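Local atomic coordinates of possible thiamine biosynthesis enzyme (Candida albicans, PDB entry 2X7Q), a protein that is of unknown function but has the periplasmic binding protein fold and probably binds a small ligand, perhaps linked to thiamine biosynthesis. Residues N87-W101 and Q195-S209. The protein carries 1 engineered substitution. Numbering follows the deposited sequence.
Sequences NIHVLDTYVKSPLLW and QIYTPWSSWVVATSS
Backbone pairing between H89 and T207 sets the antiparallel register of strands 88-93 and 203-208: H89 N reaches T207 O at 2.9 Å, and T207 N returns the bond to H89 O. A classic beta bulge follows, L91 and D92 both facing V205, with L91 N bonded to V205 O and V205 N to D92 O. A second register shift lies between T93 and V95. There W203 O accepts two hydrogen bonds, from Y94 N at 2.8 Å and V95 N at 3.2 Å, both arriving from the same face of its carbonyl plane.

Hydroxyls do the stitching where the two segments pass between the sheets. S201 OG donates to K96 O, and S202 OG meets S97 O almost head-on at 2.9 Å. T198 OG1 accepts from L99 N at 2.8 Å and donates its own hydrogen bond to W200 O; chi1 of 62° sets this oxygen between the backbone N and the carbonyl carbon, leaving CG2 at the indole edge of W101, near NE1. Beyond it the strands pair again, W101 with I196.

Apolar contacts add to these bonds. L100 lays CD1 over the centre of the Y197 ring, a CH-pi contact 3.5 Å from the centroid and 10° off the normal. W203 runs alongside V95, whose CB lies 3.6 Å from W203 CB, while L99 CD1 touches the edge of the indole near NE1; F26 meets the W203 ring as well.

Two segments thus cross between the sheets in opposite directions, 87-101 going out from the sheet of 88-95 to that of 100-106 and 195-209 coming back. This is the double-stranded hinge between the two alpha/beta lobes of a type II periplasmic binding protein, as in the SsuA/TauA family.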
ATOM      1  N   ASN A  87     -15.753   7.588  -7.333  1.00 14.37           N
ATOM      2  CA  ASN A  87     -15.588   6.549  -8.343  1.00 15.85           C
ATOM      3  C   ASN A  87     -14.527   5.525  -7.958  1.00 14.21           C
ATOM      4  O   ASN A  87     -14.110   4.708  -8.778  1.00 15.04           O
ATOM      5  CB  ASN A  87     -15.285   7.166  -9.710  1.00 16.29           C
ATOM      6  CG  ASN A  87     -16.487   7.881 -10.301  1.00 18.49           C
ATOM      7  OD1 ASN A  87     -17.629   7.463 -10.108  1.00 18.84           O
ATOM      8  ND2 ASN A  87     -16.236   8.966 -11.023  1.00 16.46           N
ATOM      9  N   ILE A  88     -14.100   5.573  -6.700  1.00 13.84           N
ATOM     10  CA  ILE A  88     -13.162   4.593  -6.166  1.00 13.88           C
ATOM     11  C   ILE A  88     -13.846   3.743  -5.101  1.00 12.15           C
ATOM     12  O   ILE A  88     -14.477   4.272  -4.184  1.00 12.56           O
ATOM     13  CB  ILE A  88     -11.921   5.270  -5.554  1.00 14.21           C
ATOM     14  CG1 ILE A  88     -11.092   5.950  -6.646  1.00 14.29           C
ATOM     15  CG2 ILE A  88     -11.071   4.251  -4.814  1.00 13.85           C
ATOM     16  CD1 ILE A  88     -10.502   4.985  -7.651  1.00 14.27           C
ATOM     17  N   HIS A  89     -13.721   2.426  -5.229  1.00 11.89           N
ATOM     18  CA  HIS A  89     -14.357   1.505  -4.293  1.00 11.46           C
ATOM     19  C   HIS A  89     -13.355   0.553  -3.647  1.00 10.43           C
ATOM     20  O   HIS A  89     -12.599  -0.133  -4.337  1.00 10.36           O
ATOM     21  CB  HIS A  89     -15.455   0.703  -4.994  1.00 11.61           C
ATOM     22  CG  HIS A  89     -16.680   1.501  -5.311  1.00 13.15           C
ATOM     23  ND1 HIS A  89     -16.777   2.310  -6.425  1.00 13.55           N
ATOM     24  CD2 HIS A  89     -17.865   1.611  -4.666  1.00 12.67           C
ATOM     25  CE1 HIS A  89     -17.964   2.883  -6.448  1.00 13.38           C
ATOM     26  NE2 HIS A  89     -18.646   2.477  -5.391  1.00 14.19           N
ATOM     27  N   VAL A  90     -13.356   0.519  -2.318  1.00  9.12           N
ATOM     28  CA  VAL A  90     -12.540  -0.434  -1.576  1.00  9.50           C
ATOM     29  C   VAL A  90     -13.336  -1.715  -1.348  1.00  9.10           C
ATOM     30  O   VAL A  90     -14.292  -1.732  -0.571  1.00 10.43           O
ATOM     31  CB  VAL A  90     -12.092   0.135  -0.217  1.00  9.08           C
ATOM     32  CG1 VAL A  90     -11.301  -0.908   0.560  1.00  8.64           C
ATOM     33  CG2 VAL A  90     -11.265   1.398  -0.416  1.00  9.14           C
ATOM     34  N   LEU A  91     -12.932  -2.784  -2.026  1.00  9.70           N
ATOM     35  CA  LEU A  91     -13.684  -4.034  -2.012  1.00  9.07           C
ATOM     36  C   LEU A  91     -13.382  -4.907  -0.798  1.00 10.41           C
ATOM     37  O   LEU A  91     -14.297  -5.379  -0.121  1.00  9.80           O
ATOM     38  CB  LEU A  91     -13.424  -4.822  -3.297  1.00 10.17           C
ATOM     39  CG  LEU A  91     -13.818  -4.122  -4.598  1.00  9.45           C
ATOM     40  CD1 LEU A  91     -13.426  -4.964  -5.799  1.00 10.02           C
ATOM     41  CD2 LEU A  91     -15.307  -3.823  -4.611  1.00 12.37           C
ATOM     42  N   ASP A  92     -12.098  -5.127  -0.528  1.00  8.80           N
ATOM     43  CA  ASP A  92     -11.697  -6.011   0.559  1.00 10.15           C
ATOM     44  C   ASP A  92     -10.267  -5.727   1.011  1.00  9.39           C
ATOM     45  O   ASP A  92      -9.566  -4.914   0.411  1.00  8.93           O
ATOM     46  CB  ASP A  92     -11.834  -7.473   0.125  1.00  9.16           C
ATOM     47  CG  ASP A  92     -12.160  -8.400   1.281  1.00 10.49           C
ATOM     48  OD1 ASP A  92     -12.707  -9.494   1.030  1.00 11.55           O
ATOM     49  OD2 ASP A  92     -11.880  -8.032   2.440  1.00 10.84           O
ATOM     50  N   THR A  93      -9.843  -6.401   2.076  1.00  9.02           N
ATOM     51  CA  THR A  93      -8.495  -6.240   2.607  1.00  9.06           C
ATOM     52  C   THR A  93      -7.551  -7.293   2.035  1.00  9.51           C
ATOM     53  O   THR A  93      -7.867  -8.482   2.027  1.00  8.76           O
ATOM     54  CB  THR A  93      -8.483  -6.347   4.142  1.00  9.89           C
ATOM     55  OG1 THR A  93      -9.364  -5.364   4.698  1.00 10.55           O
ATOM     56  CG2 THR A  93      -7.078  -6.128   4.682  1.00  9.54           C
ATOM     57  N   TYR A  94      -6.393  -6.849   1.557  1.00  8.73           N
ATOM     58  CA  TYR A  94      -5.393  -7.747   0.991  1.00  8.29           C
ATOM     59  C   TYR A  94      -4.368  -8.156   2.044  1.00  9.41           C
ATOM     60  O   TYR A  94      -3.994  -9.326   2.145  1.00  8.46           O
ATOM     61  CB  TYR A  94      -4.697  -7.079  -0.196  1.00  8.79           C
ATOM     62  CG  TYR A  94      -3.613  -7.919  -0.831  1.00  9.69           C
ATOM     63  CD1 TYR A  94      -3.924  -9.084  -1.520  1.00  9.42           C
ATOM     64  CD2 TYR A  94      -2.279  -7.542  -0.751  1.00  9.08           C
ATOM     65  CE1 TYR A  94      -2.937  -9.853  -2.105  1.00 10.01           C
ATOM     66  CE2 TYR A  94      -1.285  -8.304  -1.333  1.00  9.34           C
ATOM     67  CZ  TYR A  94      -1.621  -9.458  -2.009  1.00  9.46           C
ATOM     68  OH  TYR A  94      -0.637 -10.219  -2.592  1.00 10.49           O
ATOM     69  N   VAL A  95      -3.915  -7.182   2.826  1.00  8.26           N
ATOM     70  CA  VAL A  95      -2.989  -7.446   3.920  1.00  8.09           C
ATOM     71  C   VAL A  95      -3.567  -6.963   5.244  1.00  9.45           C
ATOM     72  O   VAL A  95      -3.932  -5.796   5.387  1.00  8.84           O
ATOM     73  CB  VAL A  95      -1.627  -6.775   3.686  1.00  9.15           C
ATOM     74  CG1 VAL A  95      -0.746  -6.939   4.911  1.00  9.47           C
ATOM     75  CG2 VAL A  95      -0.957  -7.364   2.456  1.00  8.98           C
ATOM     76  N   LYS A  96      -3.645  -7.872   6.209  1.00  9.87           N
ATOM     77  CA  LYS A  96      -4.248  -7.571   7.502  1.00  9.88           C
ATOM     78  C   LYS A  96      -3.273  -6.870   8.444  1.00 10.71           C
ATOM     79  O   LYS A  96      -3.649  -5.946   9.169  1.00 10.29           O
ATOM     80  CB  LYS A  96      -4.772  -8.855   8.145  1.00 12.75           C
ATOM     81  CG  LYS A  96      -5.515  -8.640   9.450  1.00 14.55           C
ATOM     82  CD  LYS A  96      -6.128  -9.938   9.939  0.19 14.33           C
ATOM     83  CE  LYS A  96      -7.069 -10.523   8.897  0.70 15.16           C
ATOM     84  NZ  LYS A  96      -7.665 -11.809   9.352  0.37 15.14           N
ATOM     85  N   SER A  97      -2.020  -7.317   8.433  1.00 10.25           N
ATOM     86  CA  SER A  97      -0.996  -6.751   9.307  1.00 11.00           C
ATOM     87  C   SER A  97      -0.653  -5.314   8.910  1.00 10.84           C
ATOM     88  O   SER A  97      -0.778  -4.938   7.746  1.00  9.56           O
ATOM     89  CB  SER A  97       0.259  -7.627   9.292  1.00 12.14           C
ATOM     90  OG  SER A  97       0.684  -7.884   7.966  1.00 10.66           O
ATOM     91  N   PRO A  98      -0.219  -4.503   9.886  1.00 13.01           N
ATOM     92  CA  PRO A  98       0.119  -3.095   9.647  1.00 11.87           C
ATOM     93  C   PRO A  98       1.449  -2.934   8.924  1.00 12.38           C
ATOM     94  O   PRO A  98       2.311  -3.803   9.050  1.00 12.56           O
ATOM     95  CB  PRO A  98       0.231  -2.524  11.060  1.00 12.73           C
ATOM     96  CG  PRO A  98       0.641  -3.677  11.896  1.00 13.37           C
ATOM     97  CD  PRO A  98      -0.060  -4.876  11.303  1.00 12.79           C
ATOM     98  N   LEU A  99       1.608  -1.838   8.184  1.00 12.05           N
ATOM     99  CA  LEU A  99       2.848  -1.565   7.462  1.00 11.23           C
ATOM    100  C   LEU A  99       3.879  -0.897   8.374  1.00 10.65           C
ATOM    101  O   LEU A  99       3.550   0.025   9.119  1.00 11.02           O
ATOM    102  CB  LEU A  99       2.575  -0.675   6.247  1.00 13.04           C
ATOM    103  CG  LEU A  99       3.645  -0.657   5.151  1.00 13.06           C
ATOM    104  CD1 LEU A  99       3.621  -1.961   4.379  1.00 12.33           C
ATOM    105  CD2 LEU A  99       3.450   0.523   4.209  1.00 13.90           C
ATOM    106  N   LEU A 100       5.123  -1.365   8.312  1.00 11.20           N
ATOM    107  CA  LEU A 100       6.194  -0.796   9.126  1.00 11.49           C
ATOM    108  C   LEU A 100       7.015   0.224   8.342  1.00 10.48           C
ATOM    109  O   LEU A 100       7.807  -0.139   7.470  1.00  9.91           O
ATOM    110  CB  LEU A 100       7.104  -1.898   9.671  1.00 12.33           C
ATOM    111  CG  LEU A 100       8.284  -1.445  10.535  1.00 11.85           C
ATOM    112  CD1 LEU A 100       7.801  -0.613  11.713  1.00 11.75           C
ATOM    113  CD2 LEU A 100       9.094  -2.640  11.016  1.00 13.78           C
ATOM    114  N   TRP A 101       6.817   1.500   8.661  1.00  9.42           N
ATOM    115  CA  TRP A 101       7.542   2.581   8.002  1.00  9.74           C
ATOM    116  C   TRP A 101       8.841   2.906   8.730  1.00  9.95           C
ATOM    117  O   TRP A 101       8.866   3.013   9.954  1.00 10.71           O
ATOM    118  CB  TRP A 101       6.671   3.833   7.905  1.00  9.43           C
ATOM    119  CG  TRP A 101       5.589   3.730   6.874  1.00 10.18           C
ATOM    120  CD1 TRP A 101       4.326   3.245   7.053  1.00  9.98           C
ATOM    121  CD2 TRP A 101       5.672   4.124   5.500  1.00  9.62           C
ATOM    122  NE1 TRP A 101       3.619   3.313   5.876  1.00 10.16           N
ATOM    123  CE2 TRP A 101       4.429   3.850   4.903  1.00 10.09           C
ATOM    124  CE3 TRP A 101       6.686   4.683   4.712  1.00  9.91           C
ATOM    125  CZ2 TRP A 101       4.163   4.114   3.563  1.00  9.95           C
ATOM    126  CZ3 TRP A 101       6.422   4.946   3.380  1.00 10.23           C
ATOM    127  CH2 TRP A 101       5.174   4.663   2.819  1.00 10.88           C
ATOM    128  N   GLN A 195      11.139   4.399  13.545  1.00 11.00           N
ATOM    129  CA  GLN A 195      10.198   3.538  12.834  1.00 12.22           C
ATOM    130  C   GLN A 195       8.780   3.885  13.266  1.00 12.39           C
ATOM    131  O   GLN A 195       8.589   4.626  14.228  1.00 12.57           O
ATOM    132  CB  GLN A 195      10.484   2.063  13.124  1.00 11.47           C
ATOM    133  CG  GLN A 195      11.807   1.554  12.577  1.00 11.73           C
ATOM    134  CD  GLN A 195      12.017   0.075  12.851  1.00 11.86           C
ATOM    135  OE1 GLN A 195      11.246  -0.550  13.580  1.00 10.86           O
ATOM    136  NE2 GLN A 195      13.066  -0.493  12.265  1.00 11.70           N
ATOM    137  N   ILE A 196       7.786   3.359  12.556  1.00 11.27           N
ATOM    138  CA  ILE A 196       6.391   3.614  12.904  1.00 11.99           C
ATOM    139  C   ILE A 196       5.428   2.724  12.126  1.00 11.40           C
ATOM    140  O   ILE A 196       5.460   2.683  10.896  1.00 12.09           O
ATOM    141  CB  ILE A 196       6.010   5.096  12.694  1.00 12.08           C
ATOM    142  CG1 ILE A 196       4.533   5.319  13.025  1.00 13.29           C
ATOM    143  CG2 ILE A 196       6.313   5.532  11.274  1.00 12.05           C
ATOM    144  CD1 ILE A 196       4.079   6.750  12.843  1.00 13.76           C
ATOM    145  N   TYR A 197       4.576   2.009  12.852  1.00 12.17           N
ATOM    146  CA  TYR A 197       3.587   1.135  12.235  1.00 11.89           C
ATOM    147  C   TYR A 197       2.348   1.921  11.830  1.00 12.28           C
ATOM    148  O   TYR A 197       2.046   2.966  12.408  1.00 11.70           O
ATOM    149  CB  TYR A 197       3.180   0.018  13.200  1.00 13.07           C
ATOM    150  CG  TYR A 197       4.260  -1.006  13.474  1.00 13.30           C
ATOM    151  CD1 TYR A 197       4.447  -2.091  12.629  1.00 13.08           C
ATOM    152  CD2 TYR A 197       5.079  -0.894  14.588  1.00 13.19           C
ATOM    153  CE1 TYR A 197       5.432  -3.030  12.880  1.00 13.44           C
ATOM    154  CE2 TYR A 197       6.063  -1.825  14.849  1.00 14.14           C
ATOM    155  CZ  TYR A 197       6.236  -2.893  13.992  1.00 14.62           C
ATOM    156  OH  TYR A 197       7.217  -3.824  14.246  1.00 15.13           O
ATOM    157  N   THR A 198       1.630   1.412  10.836  1.00 12.25           N
ATOM    158  CA  THR A 198       0.337   1.971  10.474  1.00 12.28           C
ATOM    159  C   THR A 198      -0.714   1.422  11.432  1.00 13.13           C
ATOM    160  O   THR A 198      -0.774   0.214  11.663  1.00 12.49           O
ATOM    161  CB  THR A 198      -0.055   1.613   9.028  1.00 12.16           C
ATOM    162  OG1 THR A 198      -0.167   0.191   8.897  1.00 11.07           O
ATOM    163  CG2 THR A 198       0.989   2.129   8.048  1.00 12.58           C
ATOM    164  N   PRO A 199      -1.539   2.311  12.006  1.00 11.74           N
ATOM    165  CA  PRO A 199      -2.585   1.875  12.937  1.00 13.76           C
ATOM    166  C   PRO A 199      -3.605   0.972  12.252  1.00 14.10           C
ATOM    167  O   PRO A 199      -4.396   0.314  12.927  1.00 16.28           O
ATOM    168  CB  PRO A 199      -3.256   3.189  13.352  1.00 14.22           C
ATOM    169  CG  PRO A 199      -2.250   4.253  13.057  1.00 15.06           C
ATOM    170  CD  PRO A 199      -1.494   3.776  11.861  1.00 13.85           C
ATOM    171  N   TRP A 200      -3.574   0.939  10.923  1.00 12.85           N
ATOM    172  CA  TRP A 200      -4.569   0.211  10.144  1.00 12.75           C
ATOM    173  C   TRP A 200      -3.946  -0.917   9.330  1.00 11.74           C
ATOM    174  O   TRP A 200      -2.725  -0.986   9.180  1.00 11.66           O
ATOM    175  CB  TRP A 200      -5.286   1.176   9.200  1.00 12.25           C
ATOM    176  CG  TRP A 200      -4.335   2.007   8.392  1.00 11.36           C
ATOM    177  CD1 TRP A 200      -3.687   1.634   7.252  1.00 11.84           C
ATOM    178  CD2 TRP A 200      -3.921   3.354   8.670  1.00 13.15           C
ATOM    179  NE1 TRP A 200      -2.896   2.665   6.801  1.00 11.50           N
ATOM    180  CE2 TRP A 200      -3.021   3.727   7.650  1.00 11.93           C
ATOM    181  CE3 TRP A 200      -4.225   4.272   9.675  1.00 13.33           C
ATOM    182  CZ2 TRP A 200      -2.425   4.988   7.614  1.00 13.55           C
ATOM    183  CZ3 TRP A 200      -3.630   5.521   9.636  1.00 13.28           C
ATOM    184  CH2 TRP A 200      -2.742   5.867   8.612  1.00 12.73           C
ATOM    185  N   SER A 201      -4.792  -1.802   8.806  1.00 12.54           N
ATOM    186  CA  SER A 201      -4.345  -2.822   7.863  1.00 10.40           C
ATOM    187  C   SER A 201      -3.743  -2.120   6.651  1.00  9.72           C
ATOM    188  O   SER A 201      -4.266  -1.106   6.197  1.00 10.57           O
ATOM    189  CB  SER A 201      -5.508  -3.721   7.444  1.00 11.33           C
ATOM    190  OG  SER A 201      -6.009  -4.451   8.551  1.00 11.70           O
ATOM    191  N   SER A 202      -2.649  -2.662   6.127  1.00  9.31           N
ATOM    192  CA  SER A 202      -1.829  -1.937   5.158  1.00 10.58           C
ATOM    193  C   SER A 202      -2.302  -1.977   3.703  1.00  9.00           C
ATOM    194  O   SER A 202      -2.124  -1.004   2.970  1.00 10.01           O
ATOM    195  CB  SER A 202      -0.371  -2.394   5.250  1.00  9.96           C
ATOM    196  OG  SER A 202      -0.260  -3.795   5.107  1.00  9.86           O
ATOM    197  N   TRP A 203      -2.898  -3.088   3.282  1.00  8.56           N
ATOM    198  CA  TRP A 203      -3.252  -3.256   1.874  1.00  9.21           C
ATOM    199  C   TRP A 203      -4.720  -3.612   1.647  1.00  8.90           C
ATOM    200  O   TRP A 203      -5.318  -4.357   2.424  1.00  8.03           O
ATOM    201  CB  TRP A 203      -2.346  -4.306   1.229  1.00  9.01           C
ATOM    202  CG  TRP A 203      -0.907  -3.889   1.169  1.00  8.57           C
ATOM    203  CD1 TRP A 203      -0.008  -3.899   2.194  1.00  9.06           C
ATOM    204  CD2 TRP A 203      -0.198  -3.398   0.019  1.00  9.49           C
ATOM    205  NE1 TRP A 203       1.214  -3.446   1.756  1.00  9.88           N
ATOM    206  CE2 TRP A 203       1.122  -3.133   0.430  1.00 10.49           C
ATOM    207  CE3 TRP A 203      -0.561  -3.160  -1.308  1.00 10.98           C
ATOM    208  CZ2 TRP A 203       2.086  -2.637  -0.453  1.00 11.12           C
ATOM    209  CZ3 TRP A 203       0.399  -2.669  -2.177  1.00 10.82           C
ATOM    210  CH2 TRP A 203       1.705  -2.413  -1.747  1.00 11.42           C
ATOM    211  N   VAL A 204      -5.287  -3.074   0.571  1.00 10.20           N
ATOM    212  CA  VAL A 204      -6.676  -3.337   0.213  1.00  9.01           C
ATOM    213  C   VAL A 204      -6.814  -3.541  -1.291  1.00  9.57           C
ATOM    214  O   VAL A 204      -5.927  -3.169  -2.062  1.00  9.13           O
ATOM    215  CB  VAL A 204      -7.601  -2.182   0.637  1.00  9.34           C
ATOM    216  CG1 VAL A 204      -7.608  -2.021   2.147  1.00  9.20           C
ATOM    217  CG2 VAL A 204      -7.179  -0.888  -0.046  1.00  9.22           C
ATOM    218  N   VAL A 205      -7.929  -4.137  -1.702  1.00  9.33           N
ATOM    219  CA  VAL A 205      -8.223  -4.316  -3.118  1.00 10.03           C
ATOM    220  C   VAL A 205      -9.257  -3.283  -3.555  1.00 10.21           C
ATOM    221  O   VAL A 205     -10.363  -3.239  -3.016  1.00  9.22           O
ATOM    222  CB  VAL A 205      -8.759  -5.729  -3.410  1.00 10.09           C
ATOM    223  CG1 VAL A 205      -9.113  -5.871  -4.883  1.00 10.30           C
ATOM    224  CG2 VAL A 205      -7.738  -6.778  -2.996  1.00  9.69           C
ATOM    225  N   ALA A 206      -8.894  -2.446  -4.523  1.00  9.92           N
ATOM    226  CA  ALA A 206      -9.788  -1.382  -4.968  1.00 10.21           C
ATOM    227  C   ALA A 206     -10.165  -1.511  -6.440  1.00 10.62           C
ATOM    228  O   ALA A 206      -9.462  -2.159  -7.221  1.00 10.22           O
ATOM    229  CB  ALA A 206      -9.172  -0.017  -4.693  1.00 10.50           C
ATOM    230  N   THR A 207     -11.277  -0.882  -6.806  1.00 10.87           N
ATOM    231  CA  THR A 207     -11.749  -0.887  -8.184  1.00 11.51           C
ATOM    232  C   THR A 207     -12.450   0.431  -8.497  1.00 11.91           C
ATOM    233  O   THR A 207     -12.610   1.279  -7.619  1.00 12.20           O
ATOM    234  CB  THR A 207     -12.721  -2.053  -8.443  1.00 10.66           C
ATOM    235  OG1 THR A 207     -13.023  -2.128  -9.842  1.00 13.08           O
ATOM    236  CG2 THR A 207     -14.009  -1.859  -7.658  1.00 11.50           C
ATOM    237  N   SER A 208     -12.863   0.599  -9.748  1.00 11.56           N
ATOM    238  CA  SER A 208     -13.565   1.804 -10.166  1.00 12.85           C
ATOM    239  C   SER A 208     -15.061   1.540 -10.268  1.00 14.48           C
ATOM    240  O   SER A 208     -15.497   0.388 -10.265  1.00 13.17           O
ATOM    241  CB  SER A 208     -13.030   2.289 -11.510  1.00 14.27           C
ATOM    242  OG  SER A 208     -13.285   1.342 -12.531  1.00 14.05           O
ATOM    243  N   SER A 209     -15.844   2.612 -10.349  1.00 15.28           N
ATOM    244  CA  SER A 209     -17.290   2.492 -10.483  1.00 15.16           C
ATOM    245  C   SER A 209     -17.649   1.804 -11.795  1.00 15.17           C
ATOM    246  O   SER A 209     -18.627   1.058 -11.870  1.00 16.41           O
ATOM    247  CB  SER A 209     -17.957   3.868 -10.405  1.00 15.01           C
ATOM    248  OG  SER A 209     -17.792   4.445  -9.122  1.00 16.40           O
TER